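PDB 4OYH: molybdopterin-guanine dinucleotide biosynthesis protein B from Bacillus subtilis subsp. spizizenii, which binds GTP, probably hydrolyses it weakly, and may act as an adapter in making and using the molybdopterin guanine dinucleotide cofactor. Local coordinates for residues A[27-32]-A[162-167]. The protein carries 2 engineered substitutions. Sequence-based numbering, arbitrary orientation.
Sequences IERILE and VAVDLV. Engineered in segment 162-167: Leu-166 (natural residue Phe).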
loop_
_atom_site.group_PDB
_atom_site.type_symbol
_atom_site.label_atom_id
_atom_site.label_comp_id
_atom_site.label_asym_id
_atom_site.label_seq_id
_atom_site.Cartn_x
_atom_site.Cartn_y
_atom_site.Cartn_z
ATOM N N ILE A 27 13.093 8.496 -14.349
ATOM C CA ILE A 27 12.219 8.692 -13.192
ATOM C C ILE A 27 13.012 8.996 -11.928
ATOM O O ILE A 27 12.680 9.902 -11.166
ATOM C CB ILE A 27 11.296 7.451 -12.998
ATOM C CG1 ILE A 27 10.067 7.572 -13.930
ATOM C CG2 ILE A 27 10.781 7.323 -11.562
ATOM C CD1 ILE A 27 9.679 6.275 -14.626
ATOM N N GLU A 28 14.072 8.238 -11.721
ATOM C CA GLU A 28 14.956 8.427 -10.582
ATOM C C GLU A 28 15.494 9.828 -10.505
ATOM O O GLU A 28 15.434 10.467 -9.459
ATOM C CB GLU A 28 16.130 7.482 -10.684
ATOM C CG GLU A 28 16.107 6.341 -9.772
ATOM C CD GLU A 28 17.518 5.980 -9.399
ATOM O OE1 GLU A 28 18.308 5.717 -10.339
ATOM O OE2 GLU A 28 17.837 5.976 -8.178
ATOM N N ARG A 29 16.083 10.271 -11.612
ATOM C CA ARG A 29 16.523 11.647 -11.756
ATOM C C ARG A 29 15.424 12.651 -11.428
ATOM O O ARG A 29 15.647 13.605 -10.690
ATOM C CB ARG A 29 17.035 11.896 -13.158
ATOM C CG ARG A 29 18.482 12.307 -13.219
ATOM C CD ARG A 29 19.410 11.126 -12.946
ATOM N NE ARG A 29 20.498 11.025 -13.924
ATOM C CZ ARG A 29 20.332 10.883 -15.243
ATOM N NH1 ARG A 29 19.118 10.828 -15.785
ATOM N NH2 ARG A 29 21.396 10.794 -16.026
ATOM N N ILE A 30 14.223 12.425 -11.925
ATOM C CA ILE A 30 13.107 13.316 -11.610
ATOM C C ILE A 30 12.714 13.316 -10.143
ATOM O O ILE A 30 12.399 14.364 -9.575
ATOM C CB ILE A 30 11.870 12.942 -12.385
ATOM C CG1 ILE A 30 12.134 13.044 -13.895
ATOM C CG2 ILE A 30 10.678 13.804 -11.926
ATOM C CD1 ILE A 30 11.113 12.262 -14.722
ATOM N N LEU A 31 12.651 12.138 -9.536
ATOM C CA LEU A 31 12.243 12.086 -8.142
ATOM C C LEU A 31 13.285 12.713 -7.200
ATOM O O LEU A 31 12.914 13.430 -6.261
ATOM C CB LEU A 31 11.952 10.659 -7.724
ATOM C CG LEU A 31 10.752 10.029 -8.416
ATOM C CD1 LEU A 31 10.639 8.545 -8.061
ATOM C CD2 LEU A 31 9.468 10.780 -8.055
ATOM N N GLU A 32 14.566 12.472 -7.468
ATOM C CA GLU A 32 15.658 13.054 -6.681
ATOM C C GLU A 32 15.497 14.569 -6.705
ATOM O O GLU A 32 15.423 15.218 -5.664
ATOM C CB GLU A 32 17.038 12.631 -7.229
ATOM C CG GLU A 32 17.408 11.132 -6.976
ATOM C CD GLU A 32 18.330 10.486 -8.040
ATOM O OE1 GLU A 32 18.737 9.313 -7.864
ATOM O OE2 GLU A 32 18.647 11.136 -9.056
ATOM N N VAL A 162 17.464 19.337 -19.076
ATOM C CA VAL A 162 16.278 20.111 -19.429
ATOM C C VAL A 162 15.061 19.186 -19.466
ATOM O O VAL A 162 13.982 19.585 -19.062
ATOM C CB VAL A 162 16.441 20.815 -20.790
ATOM C CG1 VAL A 162 15.192 21.594 -21.145
ATOM C CG2 VAL A 162 17.629 21.743 -20.744
ATOM N N ALA A 163 15.262 17.949 -19.922
ATOM C CA ALA A 163 14.176 16.995 -20.054
ATOM C C ALA A 163 13.643 16.599 -18.701
ATOM O O ALA A 163 12.451 16.434 -18.571
ATOM C CB ALA A 163 14.619 15.748 -20.839
ATOM N N VAL A 164 14.486 16.453 -17.679
ATOM C CA VAL A 164 13.907 16.196 -16.368
ATOM C C VAL A 164 13.286 17.490 -15.818
ATOM O O VAL A 164 12.287 17.431 -15.095
ATOM C CB VAL A 164 14.904 15.596 -15.325
ATOM C CG1 VAL A 164 16.092 14.897 -15.986
ATOM C CG2 VAL A 164 15.332 16.620 -14.329
ATOM N N ASP A 165 13.851 18.639 -16.177
ATOM C CA ASP A 165 13.318 19.952 -15.748
ATOM C C ASP A 165 11.978 20.230 -16.438
ATOM O O ASP A 165 11.093 20.872 -15.874
ATOM C CB ASP A 165 14.301 21.095 -16.062
ATOM C CG ASP A 165 15.478 21.190 -15.059
ATOM O OD1 ASP A 165 15.421 20.577 -13.969
ATOM O OD2 ASP A 165 16.466 21.905 -15.359
ATOM N N LEU A 166 11.828 19.730 -17.660
ATOM C CA LEU A 166 10.589 19.887 -18.379
ATOM C C LEU A 166 9.527 19.112 -17.629
ATOM O O LEU A 166 8.403 19.554 -17.516
ATOM C CB LEU A 166 10.726 19.421 -19.839
ATOM C CG LEU A 166 9.467 19.451 -20.708
ATOM C CD1 LEU A 166 9.825 19.516 -22.151
ATOM C CD2 LEU A 166 8.607 18.219 -20.538
ATOM N N VAL A 167 9.866 17.966 -17.079
ATOM C CA VAL A 167 8.824 17.189 -16.432
ATOM C C VAL A 167 8.394 17.859 -15.137
ATOM O O VAL A 167 7.217 17.881 -14.800
ATOM C CB VAL A 167 9.270 15.752 -16.154
ATOM C CG1 VAL A 167 8.195 15.011 -15.368
ATOM C CG2 VAL A 167 9.542 15.024 -17.437
#
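Ile-30 and Val-164 mark the closest pass of two helical segments, 27-32 and 162-167, whose axes come within 9.5 Å at a signed crossing angle of -61°; at this pair the CA atoms lie 5.6 Å apart. Ile-30 carries most of the contact from its side. Its CA–CB bond runs along the interface rather than into it, but with CG1 beside the backbone N and anti to the carbonyl carbon (chi1 -61°), the longer branch bends back to the other helix. CG1 of Ile-30 then lies 4.0 Å from CB of Val-164, the two side chains passing in opposite directions. Farther out, CD1 of Ile-30 meets Val-167, crossing it at about a right angle and lying 4.1 Å from its CG1, with CG2 hardly more distant. Valine suits both places, since its branch at CB holds carbon close to the backbone, where the longer branch of Ile-30 can pack against it. Val-164 and Val-167, three residues apart, line the same helix face, and both also touch Phe-26, one turn before Ile-30. On the outer margin, CB of Arg-29 packs 4.2 Å from CG1 of Val-164; arginine fits here because its aliphatic start covers the valine while its charged end reaches past the apolar patch to a long, weak ion pair with Asp-159. Ile-30 also rests on Leu-107, and Ala-163 and Leu-166 (engineered) touch Phe-156, so the helix after the probable P-loop and the C-terminal helix both lie against the parallel sheet. Between the two segments the contact is wholly apolar, which implies a hold by shape and burial, while a salt bridge from Asp-165 to Lys-33 adds a polar tie between the helices.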